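Local structure of fibrillarin-like pre-rrna processing protein (Methanocaldococcus jannaschii, 1G8S) at residues A26-V31 with E47-W52; L79-S84 with Y102-A107; L168-Y173 with G225-K230. The protein probably methylates ribose 2'-hydroxyls of rRNA and tRNA at sites chosen by a guide RNA, using S-adenosyl-L-methionine as the methyl donor. All blocks are in the same frame, centred on the assembly; numbering follows the deposited sequence.

Contact 1 lies in the five-stranded antiparallel N-terminal sheet, whereas contacts 2 and 3 both belong to the seven-stranded methyltransferase sheet. Their centres are about 22 Å apart for contacts 1 and 2, about 20 Å for 2 and 3, and about 29 Å for 1 and 3, which lie on opposite sides of the chain's centre. Contact 2 touches the bound methionine through Ser-84 and holds Glu-105 and Tyr-106 of the predicted S-adenosyl-L-methionine site. Contact 1 approaches this pocket through Trp-52, whose side chain is about 7 Å from the bound methionine at the nearest atoms. Contact 3 lies away from the cofactor site, although its nearest atoms come within about 7 Å of contact 2.

Contact 1 (A26-V31 with E47-W52); sequences ATKSIV and EEYRIW
Thr-27 and Arg-50 face each other as an antiparallel hydrogen-bonded pair: Arg-50 N gives a bond to Thr-27 O (2.9 Å), and Thr-27 N returns a longer one to Arg-50 O (3.2 Å), approaching it tilted from the carbonyl plane. Next to the Lys-28/Tyr-49 pair, Ser-29 N donates to Glu-48 O at 2.9 Å. Water 2 joins Ser-29 O, Glu-47 OE1 and Glu-48 N. Ser-29 OG accepts from Val-31 N in an ST turn.

The salt bridge runs from Lys-28 NZ to Glu-47 OE2 (3.1 Å). The extended lysine lies alongside the Tyr-49 ring, while the glutamate bends back at chi2 (-82°) to meet it. Trimming Lys-28 to an alanine would probably leave the Glu-47 carboxylate without this cation and strip Tyr-49 of the aliphatic chain beside it.

Apolar contacts lie on both faces. Ala-26 CB sits 4.1 Å from Ile-51 CD1, on the face shared with Lys-28 and Tyr-49; on the other face Thr-27 CG2 meets Trp-52 CE3 at 3.6 Å, with the indole N-H bonded to Ser-57.

Thr-27 OG1 and Arg-50 NH2 both bind Asp-94 of helix 87-95, and Arg-50 also pairs with Glu-39. The Thr-27/Arg-50 face is thus tied to helix 87-95 by a salt bridge and a hydrogen bond to one aspartate, while on the Lys-28 side the lysine ammonium is paired with Glu-47.

Contact 2 (L79-S84 with Y102-A107); sequences LYLGAS and YAIEYA. With MET (methionine), chain B.
Leu-81 and Ile-104 lie side by side and point the same way, with Leu-81 CD2 pressed tightly against Ile-104 CG1 at 3.5 Å. Leu-79 reaches the same isoleucine obliquely, its CD1 3.7 Å from Ile-104 CG1, and crosses Tyr-102 at about a right angle, touching that residue's CB. With CG anti to the backbone N (chi1 175°), Leu-79 swings its CD1 toward the neighbouring strand. Helix 156-167 packs on these leucines.

Between the strands, two nearly straight backbone bonds hold the parallel pairing: Tyr-80 N to Tyr-102 O (2.7 Å) and Ile-104 N to Tyr-80 O (3.0 Å). They join the first and second strands of the Rossmann-like methyltransferase fold, the two arms of a beta-alpha-beta unit whose crossover contains helix 87-95.

Where Gly-82 N and Ile-104 O are too far apart (4.0 Å) for a direct bond, water 3 donates to Ile-104 O and accepts weakly from Gly-82 N. Glu-105, bent at chi2 (-54°), turns its carboxyl group back to Gly-82. Its OE2 is 2.5 Å from Gly-82 O, close enough that the acid probably holds a proton; OE1 lies 3.4 Å from Ala-83 CA. Glu-105 belongs to the predicted cofactor site. Gly-82 has backbone angles that would jam a CB against the preceding carbonyl.

On the opposite face from the leucines, the Tyr-80 ring meets Tyr-148 and Thr-88. Ser-84 OG donates to the bound methionine's OXT at 2.6 Å and accepts from Gly-86 N; Thr-88 OG1 also bonds the ligand.

Contact 3 (L168-Y173 with G225-K230); sequences LKKGGY and GIWEGK
Trp-227 carries its CG anti to the backbone N (chi1 179°), which turns the indole across Leu-168, itself swung the same way about chi1 (-165°). The two side chains cross obliquely: Leu-168 CB lies over one face of the indole, and Leu-168 CD2 touches Trp-227 CB at 3.4 Å. Lys-169 O sits at the ring edge, near its plane, and Phe-205 meets the indole from strand 205-212.

This is the junction of strands 172-179 and 220-227 in the seven-stranded sheet. In the 3-2-1-4-5-7-6 order of the class I methyltransferase fold, 220-227 is the seventh strand, antiparallel to its neighbours and inserted between the fifth and sixth.

A type II beta turn from Lys-169 to Gly-172, closed by Gly-172 N to Lys-169 O (2.8 Å), leads from the end of helix 156-167 into the fifth strand. Gly-171 takes up the third position with a positive phi that would drive a CB into the carbonyl before it. At Gly-172 a CB would collide with Leu-168 CD1.

Two nearly linear bonds fasten the turn to the last strand: Gly-171 N to Trp-227 O (2.8 Å), and Trp-227 N to Gly-172 O (2.7 Å), the latter donor tilted from the carbonyl plane. One step on, Tyr-173 and Ile-226 form a non-hydrogen-bonded pair whose side chains run alongside each other, Ile-226 CG1 reaching Tyr-173 CE2 at 3.3 Å. Lys-170 doubles back so that CE rests against Gly-229 CA. In this poorly ordered tail, Gly-229 O lies 3.0 Å above the plane of the Trp-227 ring, offset toward its rim, on the face opposite Leu-168 CB.

Contact 1 (A26-V31 with E47-W52)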
loop_
_atom_site.group_PDB
_atom_site.type_symbol
_atom_site.label_atom_id
_atom_site.label_comp_id
_atom_site.label_asym_id
_atom_site.label_seq_id
_atom_site.Cartn_x
_atom_site.Cartn_y
_atom_site.Cartn_z
ATOM N N ALA A 26 -5.757 -7.141 16.014
ATOM C CA ALA A 26 -6.754 -6.747 16.999
ATOM C C ALA A 26 -6.935 -5.237 17.071
ATOM O O ALA A 26 -6.150 -4.469 16.509
ATOM C CB ALA A 26 -6.346 -7.282 18.382
ATOM N N THR A 27 -7.995 -4.813 17.749
ATOM C CA THR A 27 -8.248 -3.396 17.966
ATOM C C THR A 27 -8.355 -3.190 19.483
ATOM O O THR A 27 -8.584 -4.147 20.231
ATOM C CB THR A 27 -9.562 -2.927 17.282
ATOM O OG1 THR A 27 -10.649 -3.744 17.721
ATOM C CG2 THR A 27 -9.440 -3.036 15.770
ATOM N N LYS A 28 -8.152 -1.960 19.941
ATOM C CA LYS A 28 -8.257 -1.652 21.364
ATOM C C LYS A 28 -9.715 -1.352 21.664
ATOM O O LYS A 28 -10.248 -0.345 21.200
ATOM C CB LYS A 28 -7.441 -0.415 21.727
ATOM C CG LYS A 28 -6.019 -0.672 22.156
ATOM C CD LYS A 28 -5.426 0.619 22.691
ATOM C CE LYS A 28 -3.937 0.503 22.925
ATOM N NZ LYS A 28 -3.386 1.822 23.333
ATOM N N SER A 29 -10.345 -2.206 22.457
ATOM C CA SER A 29 -11.752 -2.022 22.804
ATOM C C SER A 29 -12.076 -0.682 23.467
ATOM O O SER A 29 -11.359 -0.231 24.367
ATOM C CB SER A 29 -12.214 -3.159 23.715
ATOM O OG SER A 29 -13.580 -3.001 24.083
ATOM N N ILE A 30 -13.155 -0.043 23.014
ATOM C CA ILE A 30 -13.590 1.217 23.604
ATOM C C ILE A 30 -14.726 0.945 24.596
ATOM O O ILE A 30 -15.263 1.866 25.210
ATOM C CB ILE A 30 -14.065 2.245 22.540
ATOM C CG1 ILE A 30 -15.166 1.639 21.664
ATOM C CG2 ILE A 30 -12.883 2.707 21.698
ATOM C CD1 ILE A 30 -15.801 2.651 20.717
ATOM N N VAL A 31 -15.085 -0.329 24.729
ATOM C CA VAL A 31 -16.116 -0.771 25.673
ATOM C C VAL A 31 -15.563 -2.001 26.388
ATOM O O VAL A 31 -15.833 -3.144 26.009
ATOM C CB VAL A 31 -17.443 -1.157 24.974
ATOM C CG1 VAL A 31 -18.439 -1.674 26.017
ATOM C CG2 VAL A 31 -18.025 0.051 24.252
ATOM N N GLU A 47 -6.497 -2.325 29.578
ATOM C CA GLU A 47 -6.653 -2.328 28.125
ATOM C C GLU A 47 -7.073 -3.701 27.626
ATOM O O GLU A 47 -6.533 -4.717 28.057
ATOM C CB GLU A 47 -5.336 -1.934 27.453
ATOM C CG GLU A 47 -4.947 -0.477 27.636
ATOM C CD GLU A 47 -5.653 0.440 26.654
ATOM O OE1 GLU A 47 -6.900 0.395 26.577
ATOM O OE2 GLU A 47 -4.953 1.208 25.960
ATOM N N GLU A 48 -8.039 -3.736 26.715
ATOM C CA GLU A 48 -8.494 -5.004 26.168
ATOM C C GLU A 48 -8.353 -5.023 24.654
ATOM O O GLU A 48 -8.943 -4.193 23.953
ATOM C CB GLU A 48 -9.952 -5.267 26.559
ATOM C CG GLU A 48 -10.153 -5.417 28.061
ATOM C CD GLU A 48 -11.583 -5.756 28.444
ATOM O OE1 GLU A 48 -11.870 -5.792 29.659
ATOM O OE2 GLU A 48 -12.414 -5.989 27.538
ATOM N N TYR A 49 -7.556 -5.961 24.154
ATOM C CA TYR A 49 -7.352 -6.086 22.720
ATOM C C TYR A 49 -8.284 -7.160 22.190
ATOM O O TYR A 49 -8.191 -8.327 22.570
ATOM C CB TYR A 49 -5.896 -6.445 22.398
ATOM C CG TYR A 49 -4.913 -5.365 22.788
ATOM C CD1 TYR A 49 -4.434 -5.268 24.096
ATOM C CD2 TYR A 49 -4.481 -4.421 21.859
ATOM C CE1 TYR A 49 -3.548 -4.259 24.467
ATOM C CE2 TYR A 49 -3.594 -3.402 22.219
ATOM C CZ TYR A 49 -3.132 -3.329 23.531
ATOM O OH TYR A 49 -2.269 -2.323 23.903
ATOM N N ARG A 50 -9.205 -6.756 21.320
ATOM C CA ARG A 50 -10.154 -7.696 20.753
ATOM C C ARG A 50 -9.605 -8.312 19.479
ATOM O O ARG A 50 -9.362 -7.604 18.507
ATOM C CB ARG A 50 -11.483 -6.990 20.441
ATOM C CG ARG A 50 -12.348 -6.638 21.646
ATOM C CD ARG A 50 -13.814 -6.475 21.187
ATOM N NE ARG A 50 -13.897 -5.428 20.192
ATOM C CZ ARG A 50 -14.674 -5.440 19.112
ATOM N NH1 ARG A 50 -15.488 -6.466 18.845
ATOM N NH2 ARG A 50 -14.602 -4.418 18.280
ATOM N N ILE A 51 -9.409 -9.627 19.483
ATOM C CA ILE A 51 -8.905 -10.312 18.304
ATOM C C ILE A 51 -9.953 -10.156 17.198
ATOM O O ILE A 51 -11.113 -10.535 17.362
ATOM C CB ILE A 51 -8.638 -11.802 18.594
ATOM C CG1 ILE A 51 -7.609 -11.927 19.730
ATOM C CG2 ILE A 51 -8.111 -12.495 17.346
ATOM C CD1 ILE A 51 -6.266 -11.278 19.424
ATOM N N TRP A 52 -9.508 -9.588 16.085
ATOM C CA TRP A 52 -10.343 -9.280 14.918
ATOM C C TRP A 52 -10.293 -10.443 13.919
ATOM O O TRP A 52 -9.349 -10.582 13.133
ATOM C CB TRP A 52 -9.792 -7.988 14.329
ATOM C CG TRP A 52 -10.657 -7.243 13.385
ATOM C CD1 TRP A 52 -11.889 -7.605 12.909
ATOM C CD2 TRP A 52 -10.324 -6.004 12.758
ATOM N NE1 TRP A 52 -12.339 -6.658 12.014
ATOM C CE2 TRP A 52 -11.398 -5.664 11.903
ATOM C CE3 TRP A 52 -9.217 -5.145 12.835
ATOM C CZ2 TRP A 52 -11.395 -4.499 11.129
ATOM C CZ3 TRP A 52 -9.212 -3.989 12.066
ATOM C CH2 TRP A 52 -10.301 -3.675 11.220
HETATM O O HOH W 1 -13.629 -5.513 25.069
HETATM O O HOH W 2 -9.144 -1.287 25.947
#

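Contact 2 (L79-S84 with Y102-A107)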
loop_
_atom_site.group_PDB
_atom_site.type_symbol
_atom_site.label_atom_id
_atom_site.label_comp_id
_atom_site.label_asym_id
_atom_site.label_seq_id
_atom_site.Cartn_x
_atom_site.Cartn_y
_atom_site.Cartn_z
ATOM N N LEU A 79 -18.432 6.516 6.825
ATOM C CA LEU A 79 -19.792 6.191 6.394
ATOM C C LEU A 79 -19.736 4.693 6.099
ATOM O O LEU A 79 -19.041 4.253 5.175
ATOM C CB LEU A 79 -20.157 6.974 5.132
ATOM C CG LEU A 79 -21.528 6.606 4.549
ATOM C CD1 LEU A 79 -22.626 6.907 5.567
ATOM C CD2 LEU A 79 -21.739 7.385 3.268
ATOM N N TYR A 80 -20.445 3.911 6.907
ATOM C CA TYR A 80 -20.472 2.460 6.780
ATOM C C TYR A 80 -21.750 2.003 6.078
ATOM O O TYR A 80 -22.851 2.219 6.590
ATOM C CB TYR A 80 -20.394 1.819 8.178
ATOM C CG TYR A 80 -20.163 0.335 8.168
ATOM C CD1 TYR A 80 -18.893 -0.195 8.438
ATOM C CD2 TYR A 80 -21.193 -0.560 7.855
ATOM C CE1 TYR A 80 -18.661 -1.563 8.395
ATOM C CE2 TYR A 80 -20.962 -1.938 7.806
ATOM C CZ TYR A 80 -19.688 -2.430 8.077
ATOM O OH TYR A 80 -19.440 -3.780 8.014
ATOM N N LEU A 81 -21.591 1.357 4.926
ATOM C CA LEU A 81 -22.724 0.868 4.140
ATOM C C LEU A 81 -22.716 -0.651 4.037
ATOM O O LEU A 81 -21.745 -1.245 3.575
ATOM C CB LEU A 81 -22.677 1.458 2.726
ATOM C CG LEU A 81 -22.508 2.972 2.604
ATOM C CD1 LEU A 81 -22.377 3.362 1.122
ATOM C CD2 LEU A 81 -23.698 3.671 3.275
ATOM N N GLY A 82 -23.806 -1.287 4.454
ATOM C CA GLY A 82 -23.879 -2.731 4.351
ATOM C C GLY A 82 -24.441 -3.434 5.567
ATOM O O GLY A 82 -24.231 -2.999 6.701
ATOM N N ALA A 83 -25.152 -4.531 5.320
ATOM C CA ALA A 83 -25.761 -5.323 6.377
ATOM C C ALA A 83 -24.685 -5.770 7.351
ATOM O O ALA A 83 -23.605 -6.201 6.941
ATOM C CB ALA A 83 -26.465 -6.543 5.783
ATOM N N SER A 84 -24.979 -5.664 8.638
ATOM C CA SER A 84 -24.020 -6.067 9.662
ATOM C C SER A 84 -24.705 -6.306 10.990
ATOM O O SER A 84 -25.622 -5.576 11.368
ATOM C CB SER A 84 -22.949 -4.989 9.843
ATOM O OG SER A 84 -22.114 -5.283 10.958
ATOM N N TYR A 102 -20.973 6.401 10.828
ATOM C CA TYR A 102 -22.386 6.459 10.469
ATOM C C TYR A 102 -22.703 5.106 9.854
ATOM O O TYR A 102 -22.095 4.715 8.847
ATOM C CB TYR A 102 -22.646 7.568 9.447
ATOM C CG TYR A 102 -22.322 8.964 9.931
ATOM C CD1 TYR A 102 -21.170 9.622 9.498
ATOM C CD2 TYR A 102 -23.181 9.644 10.799
ATOM C CE1 TYR A 102 -20.884 10.917 9.907
ATOM C CE2 TYR A 102 -22.903 10.943 11.217
ATOM C CZ TYR A 102 -21.754 11.573 10.764
ATOM O OH TYR A 102 -21.477 12.858 11.156
ATOM N N ALA A 103 -23.641 4.387 10.457
ATOM C CA ALA A 103 -24.015 3.068 9.978
ATOM C C ALA A 103 -25.394 3.094 9.320
ATOM O O ALA A 103 -26.401 3.277 10.003
ATOM C CB ALA A 103 -24.014 2.078 11.143
ATOM N N ILE A 104 -25.422 2.909 8.003
ATOM C CA ILE A 104 -26.676 2.900 7.247
ATOM C C ILE A 104 -27.236 1.485 7.115
ATOM O O ILE A 104 -26.562 0.586 6.607
ATOM C CB ILE A 104 -26.472 3.468 5.822
ATOM C CG1 ILE A 104 -25.671 4.777 5.883
ATOM C CG2 ILE A 104 -27.844 3.670 5.140
ATOM C CD1 ILE A 104 -26.275 5.856 6.740
ATOM N N GLU A 105 -28.466 1.284 7.585
ATOM C CA GLU A 105 -29.127 -0.016 7.482
ATOM C C GLU A 105 -30.572 0.212 7.042
ATOM O O GLU A 105 -31.230 1.123 7.538
ATOM C CB GLU A 105 -29.114 -0.755 8.819
ATOM C CG GLU A 105 -27.721 -1.102 9.351
ATOM C CD GLU A 105 -26.863 -1.868 8.358
ATOM O OE1 GLU A 105 -27.415 -2.547 7.462
ATOM O OE2 GLU A 105 -25.610 -1.802 8.478
ATOM N N TYR A 106 -31.047 -0.614 6.113
ATOM C CA TYR A 106 -32.410 -0.491 5.594
ATOM C C TYR A 106 -33.444 -1.228 6.439
ATOM O O TYR A 106 -34.506 -0.681 6.766
ATOM C CB TYR A 106 -32.474 -1.020 4.159
ATOM C CG TYR A 106 -33.877 -1.068 3.596
ATOM C CD1 TYR A 106 -34.526 0.098 3.190
ATOM C CD2 TYR A 106 -34.577 -2.273 3.520
ATOM C CE1 TYR A 106 -35.841 0.066 2.724
ATOM C CE2 TYR A 106 -35.891 -2.317 3.059
ATOM C CZ TYR A 106 -36.517 -1.144 2.665
ATOM O OH TYR A 106 -37.821 -1.180 2.223
ATOM N N ALA A 107 -33.137 -2.470 6.796
ATOM C CA ALA A 107 -34.066 -3.274 7.576
ATOM C C ALA A 107 -34.021 -3.008 9.072
ATOM O O ALA A 107 -32.956 -3.085 9.702
ATOM C CB ALA A 107 -33.819 -4.746 7.310
HETATM N N MET B . -20.272 -8.242 7.054
HETATM C CA MET B . -20.564 -8.330 8.511
HETATM C C MET B . -19.656 -7.380 9.277
HETATM O O MET B . -18.489 -7.247 8.862
HETATM C CB MET B . -20.339 -9.757 9.007
HETATM C CG MET B . -20.910 -10.010 10.381
HETATM S SD MET B . -22.634 -9.519 10.406
HETATM C CE MET B . -23.311 -10.630 9.161
HETATM O OXT MET B . -20.117 -6.789 10.273
HETATM O O HOH W 3 -26.640 -0.785 4.090
#

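Contact 3 (L168-Y173 with G225-K230)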
loop_
_atom_site.group_PDB
_atom_site.type_symbol
_atom_site.label_atom_id
_atom_site.label_comp_id
_atom_site.label_asym_id
_atom_site.label_seq_id
_atom_site.Cartn_x
_atom_site.Cartn_y
_atom_site.Cartn_z
ATOM N N LEU A 168 -18.195 12.114 0.540
ATOM C CA LEU A 168 -16.745 11.953 0.620
ATOM C C LEU A 168 -15.914 13.187 0.283
ATOM O O LEU A 168 -16.057 13.782 -0.785
ATOM C CB LEU A 168 -16.321 10.767 -0.248
ATOM C CG LEU A 168 -14.906 10.216 -0.032
ATOM C CD1 LEU A 168 -14.670 10.000 1.463
ATOM C CD2 LEU A 168 -14.742 8.918 -0.795
ATOM N N LYS A 169 -15.044 13.567 1.214
ATOM C CA LYS A 169 -14.160 14.717 1.031
ATOM C C LYS A 169 -13.211 14.441 -0.129
ATOM O O LYS A 169 -12.857 13.292 -0.386
ATOM C CB LYS A 169 -13.315 14.956 2.287
ATOM C CG LYS A 169 -14.082 15.295 3.551
ATOM C CD LYS A 169 -13.133 15.302 4.742
ATOM C CE LYS A 169 -13.836 15.676 6.030
ATOM N NZ LYS A 169 -12.911 15.567 7.201
ATOM N N LYS A 170 -12.805 15.487 -0.839
ATOM C CA LYS A 170 -11.859 15.299 -1.930
ATOM C C LYS A 170 -10.581 14.843 -1.234
ATOM O O LYS A 170 -10.164 15.435 -0.238
ATOM C CB LYS A 170 -11.623 16.610 -2.685
ATOM C CG LYS A 170 -12.836 17.102 -3.467
ATOM C CD LYS A 170 -13.275 16.082 -4.513
ATOM C CE LYS A 170 -14.509 16.554 -5.268
ATOM N NZ LYS A 170 -14.254 17.805 -6.033
ATOM N N GLY A 171 -9.969 13.783 -1.739
ATOM C CA GLY A 171 -8.770 13.274 -1.100
ATOM C C GLY A 171 -9.137 12.164 -0.130
ATOM O O GLY A 171 -8.267 11.453 0.377
ATOM N N GLY A 172 -10.436 12.021 0.138
ATOM C CA GLY A 172 -10.910 10.975 1.029
ATOM C C GLY A 172 -10.825 9.615 0.362
ATOM O O GLY A 172 -10.455 9.511 -0.813
ATOM N N TYR A 173 -11.194 8.565 1.089
ATOM C CA TYR A 173 -11.108 7.214 0.553
ATOM C C TYR A 173 -12.382 6.399 0.554
ATOM O O TYR A 173 -13.237 6.537 1.430
ATOM C CB TYR A 173 -10.068 6.391 1.327
ATOM C CG TYR A 173 -8.643 6.866 1.187
ATOM C CD1 TYR A 173 -8.209 8.028 1.821
ATOM C CD2 TYR A 173 -7.728 6.148 0.423
ATOM C CE1 TYR A 173 -6.891 8.466 1.699
ATOM C CE2 TYR A 173 -6.403 6.577 0.295
ATOM C CZ TYR A 173 -5.999 7.735 0.935
ATOM O OH TYR A 173 -4.702 8.172 0.805
ATOM N N GLY A 225 -9.805 3.164 -2.895
ATOM C CA GLY A 225 -9.562 4.223 -3.850
ATOM C C GLY A 225 -9.627 5.604 -3.245
ATOM O O GLY A 225 -10.351 5.840 -2.268
ATOM N N ILE A 226 -8.843 6.516 -3.808
ATOM C CA ILE A 226 -8.835 7.892 -3.346
ATOM C C ILE A 226 -9.852 8.628 -4.200
ATOM O O ILE A 226 -9.870 8.486 -5.425
ATOM C CB ILE A 226 -7.457 8.558 -3.523
ATOM C CG1 ILE A 226 -6.388 7.741 -2.800
ATOM C CG2 ILE A 226 -7.504 9.975 -2.952
ATOM C CD1 ILE A 226 -4.987 8.323 -2.912
ATOM N N TRP A 227 -10.696 9.411 -3.545
ATOM C CA TRP A 227 -11.750 10.156 -4.227
ATOM C C TRP A 227 -11.251 11.492 -4.760
ATOM O O TRP A 227 -10.824 12.353 -3.995
ATOM C CB TRP A 227 -12.915 10.370 -3.258
ATOM C CG TRP A 227 -14.069 11.159 -3.824
ATOM C CD1 TRP A 227 -14.485 12.394 -3.423
ATOM C CD2 TRP A 227 -14.965 10.751 -4.868
ATOM N NE1 TRP A 227 -15.588 12.781 -4.148
ATOM C CE2 TRP A 227 -15.903 11.792 -5.042
ATOM C CE3 TRP A 227 -15.068 9.604 -5.672
ATOM C CZ2 TRP A 227 -16.934 11.724 -5.990
ATOM C CZ3 TRP A 227 -16.093 9.536 -6.614
ATOM C CH2 TRP A 227 -17.013 10.593 -6.761
ATOM N N GLU A 228 -11.311 11.664 -6.075
ATOM C CA GLU A 228 -10.854 12.901 -6.693
ATOM C C GLU A 228 -12.013 13.706 -7.274
ATOM O O GLU A 228 -11.807 14.657 -8.030
ATOM C CB GLU A 228 -9.835 12.585 -7.790
ATOM C CG GLU A 228 -8.665 11.740 -7.307
ATOM C CD GLU A 228 -7.639 11.483 -8.392
ATOM O OE1 GLU A 228 -6.991 12.452 -8.841
ATOM O OE2 GLU A 228 -7.483 10.312 -8.796
ATOM N N GLY A 229 -13.232 13.324 -6.912
ATOM C CA GLY A 229 -14.403 14.023 -7.408
ATOM C C GLY A 229 -14.991 13.350 -8.630
ATOM O O GLY A 229 -15.200 12.136 -8.639
ATOM N N LYS A 230 -15.257 14.139 -9.665
ATOM C CA LYS A 230 -15.825 13.616 -10.903
ATOM C C LYS A 230 -14.786 12.824 -11.690
ATOM O O LYS A 230 -13.618 12.779 -11.244
ATOM C CB LYS A 230 -16.359 14.767 -11.764
ATOM C CG LYS A 230 -17.735 15.309 -11.361
ATOM C CD LYS A 230 -17.806 15.784 -9.912
ATOM C CE LYS A 230 -18.137 14.645 -8.955
ATOM N NZ LYS A 230 -18.287 15.119 -7.550
ATOM O OXT LYS A 230 -15.152 12.257 -12.743
#